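Local coordinates for conserved exported protein (Bacteroides fragilis, PDB 3CLW) that is of unknown function but probably hydrolyses O-glycosidic bonds in the manner of family 30 glycoside hydrolases, at residues R118-N130 / F171-N185. Residues are numbered along the deposited sequence; the frame is centred on the assembly and turned at random.
Sequences RERGMNNFLFFTN and FREQGFHVNYISPNN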
loop_
_atom_site.group_PDB
_atom_site.type_symbol
_atom_site.label_atom_id
_atom_site.label_comp_id
_atom_site.label_asym_id
_atom_site.label_seq_id
_atom_site.Cartn_x
_atom_site.Cartn_y
_atom_site.Cartn_z
ATOM N N ARG A 118 10.388 7.916 -11.827
ATOM C CA ARG A 118 11.857 7.912 -11.820
ATOM C C ARG A 118 12.377 9.343 -12.006
ATOM O O ARG A 118 13.272 9.782 -11.291
ATOM C CB ARG A 118 12.408 6.967 -12.890
ATOM C CG ARG A 118 13.948 6.851 -12.898
ATOM C CD ARG A 118 14.434 5.823 -13.927
ATOM N NE ARG A 118 13.935 6.121 -15.269
ATOM C CZ ARG A 118 14.113 5.331 -16.325
ATOM N NH1 ARG A 118 14.755 4.177 -16.187
ATOM N NH2 ARG A 118 13.618 5.680 -17.515
ATOM N N GLU A 119 11.757 10.074 -12.937
ATOM C CA GLU A 119 12.077 11.484 -13.225
ATOM C C GLU A 119 12.023 12.354 -11.982
ATOM O O GLU A 119 12.769 13.333 -11.870
ATOM C CB GLU A 119 11.066 12.019 -14.241
ATOM C CG GLU A 119 11.652 12.854 -15.324
ATOM C CD GLU A 119 10.578 13.332 -16.307
ATOM O OE1 GLU A 119 10.333 12.630 -17.338
ATOM O OE2 GLU A 119 9.966 14.400 -16.027
ATOM N N ARG A 120 11.124 12.000 -11.061
ATOM C CA ARG A 120 10.967 12.706 -9.807
ATOM C C ARG A 120 11.749 12.071 -8.649
ATOM O O ARG A 120 11.520 12.395 -7.473
ATOM C CB ARG A 120 9.486 12.831 -9.486
ATOM C CG ARG A 120 8.799 13.814 -10.416
ATOM C CD ARG A 120 7.358 13.483 -10.611
ATOM N NE ARG A 120 6.699 14.463 -11.467
ATOM C CZ ARG A 120 6.727 14.455 -12.795
ATOM N NH1 ARG A 120 7.391 13.494 -13.435
ATOM N NH2 ARG A 120 6.071 15.408 -13.478
ATOM N N GLY A 121 12.685 11.183 -8.985
ATOM C CA GLY A 121 13.626 10.664 -7.983
ATOM C C GLY A 121 13.101 9.459 -7.203
ATOM O O GLY A 121 13.633 9.126 -6.153
ATOM N N MET A 122 12.066 8.802 -7.728
ATOM C CA MET A 122 11.506 7.624 -7.086
ATOM C C MET A 122 11.729 6.456 -8.057
ATOM O O MET A 122 11.043 6.350 -9.087
ATOM C CB MET A 122 10.009 7.837 -6.790
ATOM C CG MET A 122 9.371 6.892 -5.758
ATOM S SD MET A 122 9.505 5.100 -5.939
ATOM C CE MET A 122 8.424 4.856 -7.299
ATOM N N ASN A 123 12.699 5.597 -7.738
ATOM C CA ASN A 123 12.993 4.458 -8.598
ATOM C C ASN A 123 12.986 3.171 -7.750
ATOM O O ASN A 123 14.033 2.570 -7.449
ATOM C CB ASN A 123 14.305 4.694 -9.376
ATOM C CG ASN A 123 14.478 3.733 -10.547
ATOM O OD1 ASN A 123 13.661 2.826 -10.751
ATOM N ND2 ASN A 123 15.559 3.919 -11.322
ATOM N N ASN A 124 11.785 2.781 -7.335
ATOM C CA ASN A 124 11.584 1.636 -6.490
ATOM C C ASN A 124 10.232 1.070 -6.823
ATOM O O ASN A 124 9.205 1.639 -6.446
ATOM C CB ASN A 124 11.720 1.999 -4.992
ATOM C CG ASN A 124 11.402 0.822 -4.067
ATOM O OD1 ASN A 124 11.592 -0.342 -4.427
ATOM N ND2 ASN A 124 10.924 1.124 -2.860
ATOM N N PHE A 125 10.226 -0.042 -7.549
ATOM C CA PHE A 125 8.986 -0.595 -8.057
ATOM C C PHE A 125 8.686 -2.025 -7.567
ATOM O O PHE A 125 9.589 -2.841 -7.357
ATOM C CB PHE A 125 8.971 -0.541 -9.592
ATOM C CG PHE A 125 9.110 0.846 -10.161
ATOM C CD1 PHE A 125 10.382 1.360 -10.488
ATOM C CD2 PHE A 125 7.981 1.640 -10.386
ATOM C CE1 PHE A 125 10.529 2.634 -11.026
ATOM C CE2 PHE A 125 8.122 2.955 -10.923
ATOM C CZ PHE A 125 9.399 3.450 -11.230
ATOM N N LEU A 126 7.390 -2.297 -7.395
ATOM C CA LEU A 126 6.875 -3.646 -7.138
ATOM C C LEU A 126 5.966 -3.980 -8.300
ATOM O O LEU A 126 5.115 -3.144 -8.687
ATOM C CB LEU A 126 6.124 -3.728 -5.800
ATOM C CG LEU A 126 5.500 -5.071 -5.350
ATOM C CD1 LEU A 126 5.367 -5.158 -3.813
ATOM C CD2 LEU A 126 4.161 -5.351 -5.997
ATOM N N PHE A 127 6.166 -5.165 -8.879
ATOM C CA PHE A 127 5.305 -5.723 -9.939
ATOM C C PHE A 127 4.340 -6.735 -9.340
ATOM O O PHE A 127 4.775 -7.678 -8.650
ATOM C CB PHE A 127 6.173 -6.444 -10.971
ATOM C CG PHE A 127 6.792 -5.535 -11.988
ATOM C CD1 PHE A 127 7.362 -6.062 -13.135
ATOM C CD2 PHE A 127 6.781 -4.135 -11.810
ATOM C CE1 PHE A 127 7.916 -5.207 -14.085
ATOM C CE2 PHE A 127 7.317 -3.275 -12.777
ATOM C CZ PHE A 127 7.878 -3.811 -13.915
ATOM N N PHE A 128 3.049 -6.555 -9.589
ATOM C CA PHE A 128 2.036 -7.459 -9.039
ATOM C C PHE A 128 1.063 -7.924 -10.116
ATOM O O PHE A 128 0.794 -7.185 -11.062
ATOM C CB PHE A 128 1.295 -6.887 -7.793
ATOM C CG PHE A 128 0.244 -5.836 -8.106
ATOM C CD1 PHE A 128 0.593 -4.503 -8.293
ATOM C CD2 PHE A 128 -1.098 -6.188 -8.209
ATOM C CE1 PHE A 128 -0.399 -3.510 -8.569
ATOM C CE2 PHE A 128 -2.070 -5.228 -8.520
ATOM C CZ PHE A 128 -1.712 -3.877 -8.687
ATOM N N THR A 129 0.572 -9.157 -9.955
ATOM C CA THR A 129 -0.427 -9.755 -10.815
ATOM C C THR A 129 -1.669 -10.160 -10.018
ATOM O O THR A 129 -1.589 -10.588 -8.832
ATOM C CB THR A 129 0.082 -11.023 -11.540
ATOM O OG1 THR A 129 0.856 -11.831 -10.624
ATOM C CG2 THR A 129 0.908 -10.667 -12.740
ATOM N N ASN A 130 -2.801 -10.001 -10.715
ATOM C CA ASN A 130 -4.119 -10.400 -10.311
ATOM C C ASN A 130 -4.546 -11.705 -10.973
ATOM O O ASN A 130 -5.502 -12.352 -10.549
ATOM C CB ASN A 130 -5.112 -9.320 -10.691
ATOM C CG ASN A 130 -5.080 -8.182 -9.744
ATOM O OD1 ASN A 130 -4.774 -8.359 -8.549
ATOM N ND2 ASN A 130 -5.371 -6.988 -10.252
ATOM N N PHE A 171 12.350 -4.505 -17.470
ATOM C CA PHE A 171 12.297 -3.155 -16.926
ATOM C C PHE A 171 13.563 -2.773 -16.139
ATOM O O PHE A 171 13.971 -1.595 -16.159
ATOM C CB PHE A 171 10.980 -2.922 -16.184
ATOM C CG PHE A 171 9.805 -2.813 -17.126
ATOM C CD1 PHE A 171 9.016 -3.924 -17.408
ATOM C CD2 PHE A 171 9.567 -1.624 -17.813
ATOM C CE1 PHE A 171 7.961 -3.862 -18.324
ATOM C CE2 PHE A 171 8.500 -1.513 -18.736
ATOM C CZ PHE A 171 7.694 -2.658 -18.988
ATOM N N ARG A 172 14.235 -3.770 -15.536
ATOM C CA ARG A 172 15.559 -3.496 -14.938
ATOM C C ARG A 172 16.566 -3.050 -15.982
ATOM O O ARG A 172 17.351 -2.113 -15.736
ATOM C CB ARG A 172 16.093 -4.668 -14.072
ATOM C CG ARG A 172 15.180 -4.976 -12.849
ATOM C CD ARG A 172 15.765 -6.006 -11.886
ATOM N NE ARG A 172 16.914 -5.452 -11.221
ATOM C CZ ARG A 172 16.875 -4.723 -10.103
ATOM N NH1 ARG A 172 15.735 -4.460 -9.469
ATOM N NH2 ARG A 172 17.999 -4.241 -9.606
ATOM N N GLU A 173 16.520 -3.694 -17.142
ATOM C CA GLU A 173 17.444 -3.388 -18.263
ATOM C C GLU A 173 17.137 -2.034 -18.943
ATOM O O GLU A 173 17.950 -1.507 -19.690
ATOM C CB GLU A 173 17.520 -4.564 -19.251
ATOM C CG GLU A 173 18.194 -5.831 -18.612
ATOM C CD GLU A 173 18.090 -7.092 -19.475
ATOM O OE1 GLU A 173 17.334 -7.097 -20.481
ATOM O OE2 GLU A 173 18.775 -8.090 -19.143
ATOM N N GLN A 174 15.947 -1.493 -18.646
ATOM C CA GLN A 174 15.572 -0.130 -18.969
ATOM C C GLN A 174 15.846 0.881 -17.848
ATOM O O GLN A 174 15.453 2.029 -17.956
ATOM C CB GLN A 174 14.084 -0.082 -19.277
ATOM C CG GLN A 174 13.662 -1.049 -20.326
ATOM C CD GLN A 174 13.631 -0.434 -21.661
ATOM O OE1 GLN A 174 14.658 -0.278 -22.330
ATOM N NE2 GLN A 174 12.428 -0.046 -22.076
ATOM N N GLY A 175 16.474 0.461 -16.763
ATOM C CA GLY A 175 16.810 1.379 -15.703
ATOM C C GLY A 175 15.773 1.535 -14.606
ATOM O O GLY A 175 15.874 2.467 -13.796
ATOM N N PHE A 176 14.786 0.636 -14.542
ATOM C CA PHE A 176 13.809 0.704 -13.462
ATOM C C PHE A 176 14.120 -0.335 -12.347
ATOM O O PHE A 176 14.299 -1.517 -12.634
ATOM C CB PHE A 176 12.381 0.560 -13.988
ATOM C CG PHE A 176 11.980 1.621 -15.008
ATOM C CD1 PHE A 176 12.011 1.333 -16.383
ATOM C CD2 PHE A 176 11.571 2.889 -14.599
ATOM C CE1 PHE A 176 11.619 2.291 -17.339
ATOM C CE2 PHE A 176 11.169 3.853 -15.550
ATOM C CZ PHE A 176 11.215 3.553 -16.915
ATOM N N HIS A 177 14.220 0.092 -11.089
ATOM C CA HIS A 177 14.580 -0.865 -10.000
ATOM C C HIS A 177 13.324 -1.576 -9.552
ATOM O O HIS A 177 12.671 -1.159 -8.627
ATOM C CB HIS A 177 15.284 -0.205 -8.816
ATOM C CG HIS A 177 16.522 0.542 -9.202
ATOM N ND1 HIS A 177 17.001 1.616 -8.483
ATOM C CD2 HIS A 177 17.358 0.396 -10.260
ATOM C CE1 HIS A 177 18.091 2.085 -9.065
ATOM N NE2 HIS A 177 18.330 1.360 -10.143
ATOM N N VAL A 178 12.960 -2.612 -10.285
ATOM C CA VAL A 178 11.872 -3.478 -9.902
ATOM C C VAL A 178 12.452 -4.406 -8.851
ATOM O O VAL A 178 13.165 -5.364 -9.171
ATOM C CB VAL A 178 11.389 -4.293 -11.099
ATOM C CG1 VAL A 178 10.226 -5.229 -10.676
ATOM C CG2 VAL A 178 11.026 -3.339 -12.254
ATOM N N ASN A 179 12.167 -4.094 -7.589
ATOM C CA ASN A 179 12.792 -4.805 -6.485
ATOM C C ASN A 179 11.946 -5.931 -5.889
ATOM O O ASN A 179 12.454 -6.738 -5.104
ATOM C CB ASN A 179 13.194 -3.806 -5.403
ATOM C CG ASN A 179 14.167 -2.759 -5.920
ATOM O OD1 ASN A 179 15.078 -3.072 -6.702
ATOM N ND2 ASN A 179 13.972 -1.511 -5.504
ATOM N N TYR A 180 10.660 -5.984 -6.247
ATOM C CA TYR A 180 9.727 -6.962 -5.664
ATOM C C TYR A 180 8.751 -7.483 -6.709
ATOM O O TYR A 180 8.396 -6.758 -7.654
ATOM C CB TYR A 180 8.916 -6.329 -4.544
ATOM C CG TYR A 180 9.706 -5.461 -3.563
ATOM C CD1 TYR A 180 9.819 -4.064 -3.746
ATOM C CD2 TYR A 180 10.313 -6.032 -2.441
ATOM C CE1 TYR A 180 10.526 -3.273 -2.844
ATOM C CE2 TYR A 180 11.034 -5.267 -1.542
ATOM C CZ TYR A 180 11.131 -3.885 -1.738
ATOM O OH TYR A 180 11.831 -3.147 -0.810
ATOM N N ILE A 181 8.355 -8.742 -6.559
ATOM C CA ILE A 181 7.329 -9.375 -7.390
ATOM C C ILE A 181 6.323 -10.017 -6.483
ATOM O O ILE A 181 6.684 -10.854 -5.657
ATOM C CB ILE A 181 7.869 -10.480 -8.313
ATOM C CG1 ILE A 181 8.726 -9.901 -9.440
ATOM C CG2 ILE A 181 6.703 -11.284 -8.950
ATOM C CD1 ILE A 181 9.675 -10.893 -10.065
ATOM N N SER A 182 5.068 -9.649 -6.668
ATOM C CA SER A 182 3.962 -10.176 -5.894
ATOM C C SER A 182 3.025 -10.994 -6.804
ATOM O O SER A 182 2.212 -10.440 -7.534
ATOM C CB SER A 182 3.269 -9.025 -5.175
ATOM O OG SER A 182 2.224 -9.496 -4.379
ATOM N N PRO A 183 3.184 -12.339 -6.801
ATOM C CA PRO A 183 2.503 -13.170 -7.812
ATOM C C PRO A 183 1.004 -13.374 -7.563
ATOM O O PRO A 183 0.243 -13.631 -8.514
ATOM C CB PRO A 183 3.268 -14.509 -7.738
ATOM C CG PRO A 183 3.679 -14.602 -6.280
ATOM C CD PRO A 183 4.004 -13.157 -5.877
ATOM N N ASN A 184 0.564 -13.218 -6.324
ATOM C CA ASN A 184 -0.832 -13.546 -5.995
ATOM C C ASN A 184 -1.491 -12.472 -5.154
ATOM O O ASN A 184 -0.878 -11.957 -4.201
ATOM C CB ASN A 184 -0.902 -14.875 -5.234
ATOM C CG ASN A 184 -0.392 -16.059 -6.060
ATOM O OD1 ASN A 184 0.829 -16.251 -6.224
ATOM N ND2 ASN A 184 -1.334 -16.870 -6.583
ATOM N N ASN A 185 -2.727 -12.131 -5.516
ATOM C CA ASN A 185 -3.497 -11.143 -4.788
ATOM C C ASN A 185 -4.706 -11.749 -4.109
ATOM O O ASN A 185 -5.458 -12.519 -4.718
ATOM C CB ASN A 185 -4.011 -10.064 -5.730
ATOM C CG ASN A 185 -4.807 -8.988 -5.002
ATOM O OD1 ASN A 185 -4.285 -8.362 -4.081
ATOM N ND2 ASN A 185 -6.059 -8.745 -5.435
HETATM O O HOH W 1 13.985 3.838 -19.776
HETATM O O HOH W 2 15.673 1.005 -5.555
HETATM O O HOH W 3 10.804 -0.497 -0.407
HETATM O O HOH W 4 -0.599 -9.520 -6.251
#
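Phe127 lies on Val178 where two neighbouring parallel strands, 125-128 and 178-182, pair in what is probably a TIM barrel, as in family 30 glycoside hydrolases. Their segment axes approach to 4.7 Å at 18°. The Val178 methyl CG1 stands over the Phe127 ring face, 3.7 Å from its centroid and close to the ring normal, a CH-pi contact. With Phe127 CG anti to the carbonyl carbon and beside the backbone N (chi1 -82°), the ring lies under this methyl. Phe127 CZ also touches Phe171 CD1 at 3.7 Å, with the two rings steeply inclined. Met114 of helix 108-119 and Ala168 of helix 157-173 pack against this side, so it is the layer between strands and helices. On the other face of the pair, Leu126 CG meets Tyr180 CB at 3.7 Å, and Ser182 OG turns to Glu231. Phe125 pairs with Val178 but Leu126 with Tyr180, a beta bulge with Asn179 as the extra residue: its N still binds Phe125 O, and the next acceptor, Tyr180 O, takes Phe127 N.

Towards the strand starts the apolar layer continues through the edge of Phe176, turned toward the face of Phe125; the hydrated side holds exposed His177 and Gln174. The Arg118 guanidinium lies flat on Phe176, planes 13° apart, in a cation-pi stack, while Arg118 NH1 donates at 2.9 Å to Gln174 O. Water 1 bridges Arg118 NH2 and Gln174 O. Asn123 sends OD1 to His177 N at 2.8 Å and ND2 to Gly175 O at 2.9 Å, laying its amide over the imidazole face. Gly175 O, in the Schellman motif ending helix 157-173, thus accepts from Asn123 ND2 and Arg118 NH1. Cationic Arg118 probably polarises these helix-end carbonyls, so hydrogen bonding and charge tie the two helix-to-strand turns together at the margin of the apolar layer.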